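Local coordinates for penicillin binding protein 2X (Streptococcus thermophilus, PDB 5U47), which probably acts as a penicillin-sensitive transpeptidase that cross-links neighbouring glycan strands of peptidoglycan while the septal wall is built, at residues 591-602 / 625-636; 672-683 / 698-707. The protein carries 1 engineered substitution. One frame throughout, in Å; residues are numbered along the deposited sequence.

In the fold
Contact 1 and contact 2 come one after the other along the chain; contact 1 is complete before the chain enters contact 2, and each belongs to its own PASTA domain at the C-terminal end of the protein. Their centres are about 25 Å apart and their nearest atoms about 11 Å, so they do not touch. Each domain has one helix and a three-stranded mixed sheet. Contact 1 joins the lead-in to helix 602-611 to edge strand 625-628 and the turn after it; contact 2 pairs edge strand 673-677, which follows helix 660-670, with central strand 700-706. K627 and S629 of contact 1 also touch helix 660-670, so the two domains meet directly beside these contacts.

Contact 1: 591-602 / 625-636; sequences SYQTGDIIGKTP and IEKVSVDAKENI
The side-chain oxygen OD1 of N635 is gripped twice, by the backbone N of Y592 at 2.9 Å and by a water that also donates to Q593 OE1. N635 can reach back because its CG lies anti to the backbone N (chi1 -175°). One residue on, I636 N bonds Y592 O at 2.8 Å, nearly straight, while I636 CB sits near the plane of the Y592 ring, at its edge. The extended chain of Q593 lies alongside that of K633, both pointing the same way, its NE2 3.7 Å from K633 CG. A second water takes the N-H of T594 and donates to D631 O and E634 O, bridging the type I turn 631-634; G595 N meets A632 O on an in-plane lone pair. T594 CG2 presses on I636 CD1 at 3.4 Å, tighter than usual for two carbons. I625 is held by both of its backbone polar atoms: its O accepts from G599 N at 2.9 Å and its N donates to K600 O. Its side chain slides past P602, and V628 CG2 meets I597 CD1 and I598 CD1, each at 3.8 Å. The irregular lead-in to helix 602-611 thus runs antiparallel to edge strand 625-628 and its turn, within the first PASTA domain.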
# COMPACT_ATOMS: atom_id res chain seq x y z
N SER A 591 15.03 18.83 -1.36
CA SER A 591 14.26 19.76 -0.55
C SER A 591 12.75 19.56 -0.79
O SER A 591 12.34 19.10 -1.87
CB SER A 591 14.67 21.21 -0.85
OG SER A 591 14.29 21.57 -2.17
N TYR A 592 11.94 19.86 0.23
CA TYR A 592 10.48 19.77 0.13
C TYR A 592 9.83 20.81 1.04
O TYR A 592 10.32 21.07 2.13
CB TYR A 592 9.94 18.38 0.54
CG TYR A 592 8.43 18.29 0.51
CD1 TYR A 592 7.73 18.21 -0.70
CD2 TYR A 592 7.68 18.34 1.69
CE1 TYR A 592 6.34 18.16 -0.74
CE2 TYR A 592 6.29 18.28 1.67
CZ TYR A 592 5.62 18.18 0.46
OH TYR A 592 4.24 18.13 0.45
N GLN A 593 8.74 21.42 0.56
CA GLN A 593 7.97 22.36 1.37
C GLN A 593 6.47 22.11 1.12
O GLN A 593 6.08 21.65 0.06
CB GLN A 593 8.41 23.82 1.12
CG GLN A 593 8.42 24.26 -0.32
CD GLN A 593 9.07 25.64 -0.49
OE1 GLN A 593 10.23 25.87 -0.14
NE2 GLN A 593 8.32 26.56 -1.06
N THR A 594 5.65 22.37 2.12
CA THR A 594 4.23 22.07 2.00
C THR A 594 3.49 22.94 1.03
O THR A 594 2.55 22.47 0.39
CB THR A 594 3.45 22.24 3.32
OG1 THR A 594 3.48 23.61 3.74
CG2 THR A 594 4.03 21.38 4.43
N GLY A 595 3.92 24.19 0.90
CA GLY A 595 3.15 25.17 0.16
C GLY A 595 1.99 25.57 1.09
O GLY A 595 1.92 25.11 2.25
N ASP A 596 1.09 26.43 0.60
CA ASP A 596 -0.07 26.91 1.38
C ASP A 596 -1.09 25.81 1.61
O ASP A 596 -1.76 25.41 0.67
CB ASP A 596 -0.80 28.05 0.66
CG ASP A 596 0.01 29.30 0.59
OD1 ASP A 596 0.72 29.63 1.57
OD2 ASP A 596 -0.10 30.00 -0.46
N ILE A 597 -1.20 25.34 2.84
CA ILE A 597 -2.15 24.26 3.16
C ILE A 597 -3.23 24.64 4.19
O ILE A 597 -4.08 23.81 4.51
CB ILE A 597 -1.43 22.95 3.58
CG1 ILE A 597 -0.54 23.17 4.81
CG2 ILE A 597 -0.58 22.41 2.42
CD1 ILE A 597 0.04 21.88 5.35
N ILE A 598 -3.22 25.89 4.67
CA ILE A 598 -4.24 26.34 5.63
C ILE A 598 -5.56 26.38 4.86
O ILE A 598 -5.61 26.88 3.73
CB ILE A 598 -3.95 27.75 6.22
CG1 ILE A 598 -2.56 27.80 6.86
CG2 ILE A 598 -5.03 28.16 7.22
CD1 ILE A 598 -2.35 26.79 7.97
N GLY A 599 -6.62 25.84 5.45
CA GLY A 599 -7.91 25.77 4.77
C GLY A 599 -8.10 24.48 3.98
O GLY A 599 -9.23 24.15 3.62
N LYS A 600 -7.01 23.74 3.68
CA LYS A 600 -7.16 22.45 2.97
C LYS A 600 -7.71 21.36 3.89
O LYS A 600 -7.82 21.55 5.10
CB LYS A 600 -5.85 22.00 2.34
CG LYS A 600 -5.50 22.79 1.10
CD LYS A 600 -4.24 22.29 0.42
CE LYS A 600 -4.26 22.61 -1.06
NZ LYS A 600 -4.62 24.04 -1.33
N THR A 601 -8.03 20.21 3.31
CA THR A 601 -8.55 19.07 4.07
C THR A 601 -7.37 18.32 4.70
O THR A 601 -6.41 17.97 4.00
CB THR A 601 -9.38 18.15 3.17
OG1 THR A 601 -10.34 18.93 2.44
CG2 THR A 601 -10.10 17.09 3.99
N PRO A 602 -7.41 18.10 6.03
CA PRO A 602 -6.31 17.44 6.74
C PRO A 602 -5.94 16.07 6.19
O PRO A 602 -4.77 15.82 5.95
CB PRO A 602 -6.85 17.31 8.17
CG PRO A 602 -7.76 18.45 8.31
CD PRO A 602 -8.44 18.56 6.98
N ILE A 625 -7.72 22.40 7.81
CA ILE A 625 -6.45 22.72 8.47
C ILE A 625 -6.52 24.17 9.00
O ILE A 625 -6.73 25.10 8.22
CB ILE A 625 -5.27 22.55 7.52
CG1 ILE A 625 -5.10 21.07 7.22
CG2 ILE A 625 -4.00 23.14 8.12
CD1 ILE A 625 -3.99 20.73 6.25
N GLU A 626 -6.33 24.34 10.31
CA GLU A 626 -6.33 25.65 10.94
C GLU A 626 -4.91 26.16 11.18
O GLU A 626 -4.63 27.34 10.97
CB GLU A 626 -7.12 25.60 12.24
CG GLU A 626 -7.22 26.94 12.95
CD GLU A 626 -8.10 26.86 14.18
OE1 GLU A 626 -9.18 26.23 14.12
OE2 GLU A 626 -7.71 27.45 15.21
N LYS A 627 -4.02 25.29 11.66
CA LYS A 627 -2.62 25.67 11.88
C LYS A 627 -1.69 24.53 11.56
O LYS A 627 -2.09 23.34 11.63
CB LYS A 627 -2.37 26.08 13.33
CG LYS A 627 -3.02 27.38 13.73
CD LYS A 627 -2.74 27.72 15.18
CE LYS A 627 -3.56 28.94 15.59
NZ LYS A 627 -3.39 29.24 17.03
N VAL A 628 -0.45 24.88 11.22
CA VAL A 628 0.59 23.89 10.92
C VAL A 628 1.86 24.33 11.64
O VAL A 628 2.15 25.54 11.70
CB VAL A 628 0.83 23.77 9.40
CG1 VAL A 628 1.77 22.61 9.09
CG2 VAL A 628 -0.50 23.57 8.66
N SER A 629 2.64 23.36 12.14
CA SER A 629 3.85 23.67 12.93
C SER A 629 5.06 24.17 12.12
O SER A 629 6.08 24.54 12.70
CB SER A 629 4.28 22.47 13.77
OG SER A 629 4.72 21.40 12.96
N VAL A 630 4.95 24.13 10.80
CA VAL A 630 5.96 24.63 9.88
C VAL A 630 5.25 25.52 8.86
O VAL A 630 4.05 25.32 8.55
CB VAL A 630 6.73 23.50 9.16
CG1 VAL A 630 7.53 22.66 10.16
CG2 VAL A 630 5.80 22.61 8.34
N ASP A 631 5.99 26.49 8.33
CA ASP A 631 5.45 27.45 7.38
C ASP A 631 5.41 26.90 5.94
O ASP A 631 6.07 25.92 5.62
CB ASP A 631 6.28 28.73 7.44
CG ASP A 631 6.26 29.40 8.82
OD1 ASP A 631 5.26 29.24 9.56
OD2 ASP A 631 7.25 30.10 9.14
N ALA A 632 4.65 27.59 5.09
CA ALA A 632 4.44 27.18 3.70
C ALA A 632 5.72 27.00 2.89
O ALA A 632 5.76 26.13 2.03
CB ALA A 632 3.51 28.19 2.99
N LYS A 633 6.74 27.81 3.16
CA LYS A 633 7.99 27.75 2.40
C LYS A 633 9.16 27.26 3.25
O LYS A 633 10.32 27.47 2.90
CB LYS A 633 8.32 29.13 1.80
CG LYS A 633 7.32 29.59 0.76
CD LYS A 633 7.73 30.91 0.14
CE LYS A 633 6.82 31.25 -1.02
NZ LYS A 633 7.19 32.54 -1.66
N GLU A 634 8.84 26.61 4.35
CA GLU A 634 9.83 26.07 5.23
C GLU A 634 10.22 24.69 4.70
O GLU A 634 9.36 23.88 4.35
CB GLU A 634 9.24 25.96 6.63
CG GLU A 634 10.24 25.53 7.68
CD GLU A 634 9.71 25.68 9.09
OE1 GLU A 634 8.73 26.43 9.31
OE2 GLU A 634 10.30 25.04 10.00
N ASN A 635 11.52 24.42 4.62
CA ASN A 635 11.97 23.12 4.13
C ASN A 635 11.69 22.08 5.19
O ASN A 635 11.94 22.32 6.37
CB ASN A 635 13.45 23.11 3.80
CG ASN A 635 13.86 21.79 3.18
OD1 ASN A 635 13.46 21.49 2.06
ND2 ASN A 635 14.64 20.99 3.91
N ILE A 636 11.14 20.94 4.76
CA ILE A 636 10.82 19.84 5.65
C ILE A 636 11.72 18.66 5.23
O ILE A 636 11.63 18.17 4.10
CB ILE A 636 9.35 19.43 5.55
CG1 ILE A 636 8.44 20.61 5.80
CG2 ILE A 636 9.02 18.36 6.58
CD1 ILE A 636 6.98 20.26 5.61
O HOH W 1 12.25 23.39 0.59
O HOH W 2 2.62 24.67 6.17
O HOH W 3 6.73 23.48 4.39

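Contact 2: 672-683 / 698-707; sequences IKITYKGGKSGT and TKKITITLGD
Six backbone hydrogen bonds join strand 673-677 to strand 700-706 and to K699 just before it, in parallel register. K673, T675 and K677 each use both N and O, donating to K699, I701 and I703 and accepting from I701, I703 and L705. The bond from L705 N to K677 O is the shortest at 2.7 Å, and the strand directions differ by 27°. Beyond the turn 679-682 the chain returns antiparallel on the other side of strand 700-706: G706 N gives a 2.8 Å bond to T683 O, whereas T683 N reaches G706 O from above the carbonyl plane, at 3.2 Å. Strand 700-706 is therefore the centre of the three-stranded mixed sheet of the second PASTA domain, and helix 660-670 packs on the face bearing I674 and Y676.

Apolar contacts gather on that face. I674 lies side by side with I701, its CD1 3.8 Å from I701 CB, while its CG2 touches I703 CG1 and also rests over one face of the Y676 ring, toward the rim. The Y676 side chain runs alongside that of I703, and its CD1 comes 3.8 Å from L705 CD1; K660 makes a cation-pi contact with the ring. The two methyls of L705 diverge, CD1 to G679 O at 3.5 Å and CD2 toward G682 and T683.

Polar side chains occupy the face of T675, K677, T702 and T704. The K677 chain, bent at chi3 (63°), brings its CD past T702 CG2 and T704 OG1, and a water links K677 NZ with T704 OG1, 2.6 Å from the hydroxyl.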
# COMPACT_ATOMS: atom_id res chain seq x y z
N ILE A 672 -1.19 25.33 27.37
CA ILE A 672 -0.98 24.35 28.42
C ILE A 672 0.45 24.48 28.91
O ILE A 672 1.37 24.63 28.11
CB ILE A 672 -1.23 22.93 27.88
CG1 ILE A 672 -2.70 22.79 27.47
CG2 ILE A 672 -0.85 21.87 28.92
CD1 ILE A 672 -3.00 21.50 26.74
N LYS A 673 0.63 24.43 30.23
CA LYS A 673 1.95 24.52 30.86
C LYS A 673 2.59 23.14 30.91
O LYS A 673 2.06 22.23 31.54
CB LYS A 673 1.79 25.05 32.28
CG LYS A 673 3.03 25.03 33.17
CD LYS A 673 4.00 26.16 32.88
CE LYS A 673 5.14 26.18 33.89
NZ LYS A 673 6.03 24.99 33.75
N ILE A 674 3.75 22.98 30.27
CA ILE A 674 4.45 21.70 30.24
C ILE A 674 5.67 21.69 31.14
O ILE A 674 6.45 22.63 31.13
CB ILE A 674 4.93 21.31 28.81
CG1 ILE A 674 3.77 21.27 27.81
CG2 ILE A 674 5.63 19.95 28.84
CD1 ILE A 674 2.74 20.20 28.10
N THR A 675 5.81 20.63 31.92
CA THR A 675 6.98 20.39 32.75
C THR A 675 7.71 19.22 32.11
O THR A 675 7.09 18.18 31.87
CB THR A 675 6.56 20.04 34.19
OG1 THR A 675 5.91 21.17 34.77
CG2 THR A 675 7.76 19.66 35.04
N TYR A 676 8.99 19.38 31.79
CA TYR A 676 9.74 18.30 31.14
C TYR A 676 10.64 17.54 32.08
O TYR A 676 11.23 18.11 33.00
CB TYR A 676 10.62 18.83 29.98
CG TYR A 676 9.81 19.43 28.87
CD1 TYR A 676 9.22 18.63 27.89
CD2 TYR A 676 9.61 20.81 28.80
CE1 TYR A 676 8.46 19.19 26.87
CE2 TYR A 676 8.85 21.38 27.79
CZ TYR A 676 8.29 20.57 26.82
OH TYR A 676 7.53 21.14 25.83
N LYS A 677 10.72 16.23 31.85
CA LYS A 677 11.67 15.36 32.51
C LYS A 677 12.49 14.74 31.37
O LYS A 677 11.92 14.12 30.49
CB LYS A 677 11.00 14.21 33.26
CG LYS A 677 10.20 14.58 34.50
CD LYS A 677 9.53 13.34 35.08
CE LYS A 677 10.51 12.28 35.55
NZ LYS A 677 9.80 11.14 36.17
N GLY A 678 13.80 14.94 31.37
CA GLY A 678 14.65 14.36 30.33
C GLY A 678 15.31 15.39 29.44
O GLY A 678 14.94 16.57 29.47
N GLY A 679 16.28 14.93 28.65
CA GLY A 679 17.06 15.79 27.76
C GLY A 679 16.24 16.31 26.60
O GLY A 679 15.38 15.60 26.08
N LYS A 680 16.53 17.55 26.19
CA LYS A 680 15.82 18.24 25.10
C LYS A 680 15.80 17.51 23.75
O LYS A 680 14.86 17.66 22.96
CB LYS A 680 16.38 19.66 24.94
CG LYS A 680 15.84 20.43 23.73
CD LYS A 680 15.99 21.94 23.86
CE LYS A 680 15.01 22.53 24.86
NZ LYS A 680 15.09 24.01 24.92
N SER A 681 16.84 16.72 23.49
CA SER A 681 16.98 15.98 22.23
C SER A 681 15.96 14.84 22.02
O SER A 681 15.76 14.37 20.90
CB SER A 681 18.40 15.39 22.15
OG SER A 681 18.58 14.60 20.99
N GLY A 682 15.32 14.41 23.10
CA GLY A 682 14.43 13.28 23.04
C GLY A 682 13.01 13.50 22.56
O GLY A 682 12.59 14.60 22.23
N THR A 683 12.30 12.39 22.53
CA THR A 683 10.93 12.33 22.14
C THR A 683 10.17 11.80 23.35
O THR A 683 10.73 11.13 24.21
CB THR A 683 10.70 11.36 20.96
OG1 THR A 683 11.38 10.13 21.23
CG2 THR A 683 11.25 11.93 19.67
N THR A 698 -7.37 20.74 30.90
CA THR A 698 -5.98 20.37 31.03
C THR A 698 -5.12 21.64 31.06
O THR A 698 -5.00 22.33 30.04
CB THR A 698 -5.58 19.45 29.85
OG1 THR A 698 -6.42 18.28 29.85
CG2 THR A 698 -4.12 19.03 29.96
N LYS A 699 -4.54 21.95 32.22
CA LYS A 699 -3.73 23.17 32.38
C LYS A 699 -2.25 22.87 32.43
O LYS A 699 -1.44 23.71 32.03
CB LYS A 699 -4.09 23.87 33.70
CG LYS A 699 -5.58 24.07 33.96
CD LYS A 699 -6.29 24.81 32.84
CE LYS A 699 -7.75 25.07 33.20
NZ LYS A 699 -8.46 25.80 32.12
N LYS A 700 -1.92 21.68 32.92
CA LYS A 700 -0.54 21.26 33.11
C LYS A 700 -0.33 19.80 32.75
O LYS A 700 -1.20 18.96 33.00
CB LYS A 700 -0.16 21.40 34.59
CG LYS A 700 -0.29 22.79 35.18
CD LYS A 700 0.11 22.79 36.66
CE LYS A 700 -0.06 24.17 37.26
NZ LYS A 700 0.54 24.22 38.62
N ILE A 701 0.82 19.50 32.17
CA ILE A 701 1.19 18.14 31.88
C ILE A 701 2.67 17.97 32.16
O ILE A 701 3.48 18.87 31.88
CB ILE A 701 0.95 17.74 30.41
CG1 ILE A 701 -0.47 18.07 29.94
CG2 ILE A 701 1.21 16.25 30.23
CD1 ILE A 701 -0.67 17.87 28.45
N THR A 702 3.03 16.83 32.74
CA THR A 702 4.42 16.47 32.91
C THR A 702 4.73 15.49 31.78
O THR A 702 4.11 14.43 31.66
CB THR A 702 4.74 15.85 34.28
OG1 THR A 702 4.54 16.82 35.29
CG2 THR A 702 6.20 15.40 34.33
N ILE A 703 5.66 15.89 30.93
CA ILE A 703 6.09 15.08 29.80
C ILE A 703 7.49 14.55 30.05
O ILE A 703 8.42 15.33 30.31
CB ILE A 703 6.12 15.95 28.54
CG1 ILE A 703 4.70 16.30 28.10
CG2 ILE A 703 6.90 15.28 27.40
CD1 ILE A 703 3.89 15.14 27.57
N THR A 704 7.65 13.24 29.91
CA THR A 704 8.94 12.60 30.02
C THR A 704 9.49 12.42 28.61
O THR A 704 8.77 11.95 27.71
CB THR A 704 8.82 11.24 30.73
OG1 THR A 704 8.24 11.44 32.02
CG2 THR A 704 10.21 10.56 30.91
N LEU A 705 10.74 12.81 28.42
CA LEU A 705 11.42 12.67 27.13
C LEU A 705 12.51 11.59 27.23
O LEU A 705 13.20 11.49 28.24
CB LEU A 705 12.08 14.00 26.72
CG LEU A 705 11.16 15.20 26.56
CD1 LEU A 705 12.00 16.45 26.36
CD2 LEU A 705 10.19 14.99 25.42
N GLY A 706 12.64 10.79 26.18
CA GLY A 706 13.65 9.74 26.11
C GLY A 706 14.43 9.92 24.81
O GLY A 706 13.86 9.81 23.71
N ASP A 707 15.72 10.23 24.93
CA ASP A 707 16.58 10.40 23.74
C ASP A 707 17.29 9.08 23.42
O ASP A 707 16.62 8.11 23.05
CB ASP A 707 17.56 11.60 23.88
CG ASP A 707 18.34 11.61 25.21
OD1 ASP A 707 17.81 11.15 26.24
OD2 ASP A 707 19.48 12.13 25.22
OXT ASP A 707 18.50 8.92 23.52
O HOH W 4 8.79 9.69 33.91
O HOH W 5 15.81 12.94 26.34